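Local coordinates for protein probable TonB-dependent siderophore receptor PirA (Acinetobacter baumannii, PDB 5FR8) that probably takes part in the first step of iron uptake across the outer membrane by binding iron-chelating siderophores, possibly ferric enterobactin, at residues P472-T485 / S496-P508. Sequence-based numbering, arbitrary orientation.
Sequences PNMYQNAEGYLLST and SRCLLQGNGDLKP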
loop_
_atom_site.group_PDB
_atom_site.type_symbol
_atom_site.label_atom_id
_atom_site.label_comp_id
_atom_site.label_asym_id
_atom_site.label_seq_id
_atom_site.Cartn_x
_atom_site.Cartn_y
_atom_site.Cartn_z
ATOM N N PRO A 472 -14.787 -7.559 -0.316
ATOM C CA PRO A 472 -13.983 -8.337 -1.236
ATOM C C PRO A 472 -13.437 -7.451 -2.336
ATOM O O PRO A 472 -14.054 -6.462 -2.666
ATOM C CB PRO A 472 -14.967 -9.379 -1.790
ATOM C CG PRO A 472 -16.063 -9.435 -0.788
ATOM C CD PRO A 472 -16.168 -8.057 -0.222
ATOM N N ASN A 473 -12.277 -7.793 -2.877
ATOM C CA ASN A 473 -11.764 -7.097 -4.026
ATOM C C ASN A 473 -12.446 -7.725 -5.249
ATOM O O ASN A 473 -12.969 -8.851 -5.185
ATOM C CB ASN A 473 -10.230 -7.181 -4.076
ATOM C CG ASN A 473 -9.712 -8.499 -4.650
ATOM O OD1 ASN A 473 -10.216 -9.034 -5.664
ATOM N ND2 ASN A 473 -8.693 -9.019 -4.022
ATOM N N MET A 474 -12.457 -7.005 -6.361
ATOM C CA MET A 474 -13.345 -7.366 -7.464
ATOM C C MET A 474 -13.103 -8.739 -8.057
ATOM O O MET A 474 -14.054 -9.401 -8.457
ATOM C CB MET A 474 -13.274 -6.319 -8.547
ATOM C CG MET A 474 -14.029 -5.070 -8.156
ATOM S SD MET A 474 -14.066 -3.893 -9.494
ATOM C CE MET A 474 -15.806 -3.506 -9.481
ATOM N N TYR A 475 -11.849 -9.170 -8.110
ATOM C CA TYR A 475 -11.524 -10.503 -8.615
ATOM C C TYR A 475 -12.037 -11.582 -7.668
ATOM O O TYR A 475 -12.553 -12.606 -8.092
ATOM C CB TYR A 475 -10.002 -10.659 -8.807
ATOM C CG TYR A 475 -9.447 -9.784 -9.909
ATOM C CD1 TYR A 475 -9.472 -10.203 -11.230
ATOM C CD2 TYR A 475 -8.947 -8.532 -9.636
ATOM C CE1 TYR A 475 -8.993 -9.397 -12.239
ATOM C CE2 TYR A 475 -8.474 -7.723 -10.632
ATOM C CZ TYR A 475 -8.500 -8.158 -11.925
ATOM O OH TYR A 475 -8.010 -7.362 -12.916
ATOM N N GLN A 476 -11.882 -11.348 -6.374
ATOM C CA GLN A 476 -12.373 -12.276 -5.374
ATOM C C GLN A 476 -13.887 -12.458 -5.435
ATOM O O GLN A 476 -14.393 -13.542 -5.131
ATOM C CB GLN A 476 -12.001 -11.762 -3.985
ATOM C CG GLN A 476 -10.502 -11.741 -3.747
ATOM C CD GLN A 476 -10.137 -11.074 -2.449
ATOM O OE1 GLN A 476 -10.821 -10.161 -2.012
ATOM N NE2 GLN A 476 -9.041 -11.504 -1.845
ATOM N N ASN A 477 -14.606 -11.392 -5.782
ATOM C CA ASN A 477 -16.074 -11.471 -5.882
ATOM C C ASN A 477 -16.603 -12.074 -7.172
ATOM O O ASN A 477 -17.667 -12.682 -7.193
ATOM C CB ASN A 477 -16.701 -10.092 -5.754
ATOM C CG ASN A 477 -17.253 -9.847 -4.384
ATOM O OD1 ASN A 477 -17.325 -10.768 -3.569
ATOM N ND2 ASN A 477 -17.673 -8.616 -4.123
ATOM N N ALA A 478 -15.845 -11.909 -8.242
ATOM C CA ALA A 478 -16.383 -12.044 -9.579
ATOM C C ALA A 478 -16.511 -13.481 -10.051
ATOM O O ALA A 478 -15.507 -14.165 -10.197
ATOM C CB ALA A 478 -15.509 -11.265 -10.546
ATOM N N GLU A 479 -17.735 -13.916 -10.340
ATOM C CA GLU A 479 -17.950 -15.274 -10.840
ATOM C C GLU A 479 -17.299 -15.514 -12.210
ATOM O O GLU A 479 -17.070 -16.659 -12.617
ATOM C CB GLU A 479 -19.445 -15.620 -10.849
ATOM C CG GLU A 479 -19.923 -16.203 -9.519
ATOM C CD GLU A 479 -21.425 -16.297 -9.390
ATOM O OE1 GLU A 479 -22.126 -16.225 -10.427
ATOM O OE2 GLU A 479 -21.904 -16.444 -8.243
ATOM N N GLY A 480 -16.947 -14.435 -12.892
ATOM C CA GLY A 480 -16.394 -14.539 -14.243
ATOM C C GLY A 480 -14.884 -14.642 -14.240
ATOM O O GLY A 480 -14.264 -14.769 -15.307
ATOM N N TYR A 481 -14.297 -14.625 -13.040
ATOM C CA TYR A 481 -12.854 -14.847 -12.871
ATOM C C TYR A 481 -12.559 -16.337 -12.522
ATOM O O TYR A 481 -12.907 -16.812 -11.437
ATOM C CB TYR A 481 -12.322 -13.886 -11.799
ATOM C CG TYR A 481 -10.813 -13.877 -11.595
ATOM C CD1 TYR A 481 -9.952 -13.883 -12.681
ATOM C CD2 TYR A 481 -10.258 -13.838 -10.305
ATOM C CE1 TYR A 481 -8.574 -13.874 -12.499
ATOM C CE2 TYR A 481 -8.887 -13.824 -10.120
ATOM C CZ TYR A 481 -8.048 -13.847 -11.223
ATOM O OH TYR A 481 -6.689 -13.830 -11.095
ATOM N N LEU A 482 -11.952 -17.073 -13.460
ATOM C CA LEU A 482 -11.559 -18.466 -13.231
ATOM C C LEU A 482 -10.079 -18.621 -13.522
ATOM O O LEU A 482 -9.578 -18.038 -14.485
ATOM C CB LEU A 482 -12.353 -19.422 -14.134
ATOM C CG LEU A 482 -13.823 -19.680 -13.781
ATOM C CD1 LEU A 482 -14.574 -20.171 -14.998
ATOM C CD2 LEU A 482 -13.955 -20.684 -12.655
ATOM N N LEU A 483 -9.405 -19.404 -12.677
ATOM C CA LEU A 483 -7.990 -19.824 -12.857
ATOM C C LEU A 483 -7.880 -21.356 -12.695
ATOM O O LEU A 483 -8.821 -21.995 -12.213
ATOM C CB LEU A 483 -7.088 -19.143 -11.815
ATOM C CG LEU A 483 -7.123 -17.606 -11.714
ATOM C CD1 LEU A 483 -6.635 -17.115 -10.347
ATOM C CD2 LEU A 483 -6.301 -16.982 -12.832
ATOM N N SER A 484 -6.741 -21.941 -13.049
ATOM C CA SER A 484 -6.578 -23.388 -12.980
ATOM C C SER A 484 -5.156 -23.846 -12.623
ATOM O O SER A 484 -4.177 -23.143 -12.899
ATOM C CB SER A 484 -6.922 -23.972 -14.341
ATOM O OG SER A 484 -5.860 -23.707 -15.250
ATOM N N THR A 485 -5.039 -25.035 -12.018
ATOM C CA THR A 485 -3.774 -25.788 -12.013
ATOM C C THR A 485 -4.026 -27.186 -12.501
ATOM O O THR A 485 -5.119 -27.708 -12.337
ATOM C CB THR A 485 -3.187 -25.989 -10.621
ATOM O OG1 THR A 485 -3.642 -24.949 -9.750
ATOM C CG2 THR A 485 -1.678 -25.997 -10.699
ATOM N N SER A 496 -5.922 -34.418 -8.406
ATOM C CA SER A 496 -5.421 -33.932 -9.699
ATOM C C SER A 496 -5.718 -32.447 -9.918
ATOM O O SER A 496 -5.050 -31.610 -9.321
ATOM C CB SER A 496 -5.950 -34.794 -10.854
ATOM O OG SER A 496 -7.342 -35.021 -10.725
ATOM N N ARG A 497 -6.732 -32.120 -10.723
ATOM C CA ARG A 497 -6.850 -30.788 -11.354
ATOM C C ARG A 497 -7.873 -29.864 -10.686
ATOM O O ARG A 497 -9.024 -30.246 -10.515
ATOM C CB ARG A 497 -7.276 -30.957 -12.810
ATOM C CG ARG A 497 -6.658 -32.139 -13.552
ATOM C CD ARG A 497 -6.277 -31.720 -14.967
ATOM N NE ARG A 497 -5.560 -32.767 -15.667
ATOM C CZ ARG A 497 -4.297 -33.096 -15.420
ATOM N NH1 ARG A 497 -3.611 -32.447 -14.481
ATOM N NH2 ARG A 497 -3.711 -34.073 -16.113
ATOM N N CYS A 498 -7.476 -28.645 -10.334
ATOM C CA CYS A 498 -8.353 -27.769 -9.554
ATOM C C CYS A 498 -8.610 -26.476 -10.278
ATOM O O CYS A 498 -7.721 -25.949 -10.931
ATOM C CB CYS A 498 -7.743 -27.412 -8.193
ATOM S SG CYS A 498 -7.454 -28.809 -7.080
ATOM N N LEU A 499 -9.820 -25.956 -10.121
ATOM C CA LEU A 499 -10.159 -24.636 -10.610
ATOM C C LEU A 499 -10.464 -23.730 -9.434
ATOM O O LEU A 499 -10.925 -24.192 -8.380
ATOM C CB LEU A 499 -11.413 -24.687 -11.474
ATOM C CG LEU A 499 -11.388 -25.479 -12.774
ATOM C CD1 LEU A 499 -12.807 -25.593 -13.316
ATOM C CD2 LEU A 499 -10.454 -24.816 -13.781
ATOM N N LEU A 500 -10.245 -22.435 -9.622
ATOM C CA LEU A 500 -10.589 -21.458 -8.602
ATOM C C LEU A 500 -11.448 -20.370 -9.214
ATOM O O LEU A 500 -11.016 -19.658 -10.121
ATOM C CB LEU A 500 -9.323 -20.844 -8.006
ATOM C CG LEU A 500 -9.554 -19.764 -6.955
ATOM C CD1 LEU A 500 -10.219 -20.360 -5.728
ATOM C CD2 LEU A 500 -8.243 -19.092 -6.581
ATOM N N GLN A 501 -12.667 -20.241 -8.698
ATOM C CA GLN A 501 -13.625 -19.266 -9.203
ATOM C C GLN A 501 -13.863 -18.156 -8.189
ATOM O O GLN A 501 -13.739 -18.379 -6.992
ATOM C CB GLN A 501 -14.950 -19.965 -9.503
ATOM C CG GLN A 501 -15.938 -19.089 -10.245
ATOM C CD GLN A 501 -17.142 -19.856 -10.712
ATOM O OE1 GLN A 501 -17.493 -20.895 -10.148
ATOM N NE2 GLN A 501 -17.768 -19.366 -11.774
ATOM N N GLY A 502 -14.216 -16.967 -8.663
ATOM C CA GLY A 502 -14.663 -15.904 -7.767
ATOM C C GLY A 502 -15.981 -16.255 -7.097
ATOM O O GLY A 502 -16.683 -17.168 -7.520
ATOM N N ASN A 503 -16.313 -15.516 -6.044
ATOM C CA ASN A 503 -17.469 -15.818 -5.196
ATOM C C ASN A 503 -18.240 -14.558 -4.835
ATOM O O ASN A 503 -17.720 -13.695 -4.127
ATOM C CB ASN A 503 -16.968 -16.480 -3.917
ATOM C CG ASN A 503 -18.078 -16.992 -3.037
ATOM O OD1 ASN A 503 -19.250 -16.805 -3.323
ATOM N ND2 ASN A 503 -17.702 -17.640 -1.949
ATOM N N GLY A 504 -19.479 -14.459 -5.312
ATOM C CA GLY A 504 -20.313 -13.295 -5.024
ATOM C C GLY A 504 -20.885 -13.304 -3.622
ATOM O O GLY A 504 -21.440 -12.284 -3.176
ATOM N N ASP A 505 -20.755 -14.452 -2.937
ATOM C CA ASP A 505 -21.402 -14.711 -1.642
ATOM C C ASP A 505 -20.419 -14.668 -0.471
ATOM O O ASP A 505 -20.777 -14.989 0.671
ATOM C CB ASP A 505 -22.162 -16.052 -1.654
ATOM C CG ASP A 505 -23.427 -16.022 -2.543
ATOM O OD1 ASP A 505 -23.953 -14.927 -2.869
ATOM O OD2 ASP A 505 -23.900 -17.114 -2.922
ATOM N N LEU A 506 -19.191 -14.249 -0.756
ATOM C CA LEU A 506 -18.224 -13.919 0.286
ATOM C C LEU A 506 -18.746 -12.870 1.283
ATOM O O LEU A 506 -19.374 -11.880 0.884
ATOM C CB LEU A 506 -16.958 -13.343 -0.352
ATOM C CG LEU A 506 -15.963 -14.297 -1.005
ATOM C CD1 LEU A 506 -14.897 -13.521 -1.772
ATOM C CD2 LEU A 506 -15.323 -15.205 0.041
ATOM N N LYS A 507 -18.455 -13.100 2.567
ATOM C CA LYS A 507 -18.556 -12.100 3.627
ATOM C C LYS A 507 -17.374 -11.135 3.578
ATOM O O LYS A 507 -16.344 -11.468 3.020
ATOM C CB LYS A 507 -18.562 -12.802 4.984
ATOM C CG LYS A 507 -19.826 -13.595 5.244
ATOM C CD LYS A 507 -19.807 -14.256 6.606
ATOM C CE LYS A 507 -18.697 -15.280 6.666
ATOM N NZ LYS A 507 -18.967 -16.270 7.744
ATOM N N PRO A 508 -17.505 -9.939 4.176
ATOM C CA PRO A 508 -16.373 -9.032 4.124
ATOM C C PRO A 508 -15.333 -9.392 5.154
ATOM O O PRO A 508 -15.660 -10.102 6.111
ATOM C CB PRO A 508 -16.986 -7.684 4.465
ATOM C CG PRO A 508 -18.151 -8.010 5.320
ATOM C CD PRO A 508 -18.590 -9.414 5.005
#
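Q501 has CG anti to its own N (chi1 -171°) and runs out straight alongside L482, whose first torsion (chi1 -74°) lays CD2 against CB and CG of Q501. NE2 of Q501 donates a hydrogen bond to O of E479 (2.9 Å), in the carbonyl plane and on a lone pair; NE2 also makes a weak bond to O of L400. The E479 carbonyl sits in the type I turn A478-Y481. Beyond the turn, strands 482-485 and 498-501 pair antiparallel. L483 and L500 exchange two backbone hydrogen bonds, as do T485 and C498. L482, S484, L499 and Q501 share one face, with CB of S484 3.7 Å from CD2 of L499. L483, L500, T485 and C498 share the other. The pair forms a hairpin within the long loop between barrel strands 459-470 and 509-521, on the side that faces the cell exterior in TonB-dependent receptors. The C490-C498 disulfide ties the connecting loop to strand 498-501, which strand 564-591 flanks. N of G502 donates to O of Y481 (3.1 Å). Toward the barrel, N of N503 donates to O of Q476 (2.9 Å) in helix 474-477, begun by the N473-Q476 capping box. L506 packs through CD1 on CB of Q476 (4.0 Å) and through CB on CG of P472.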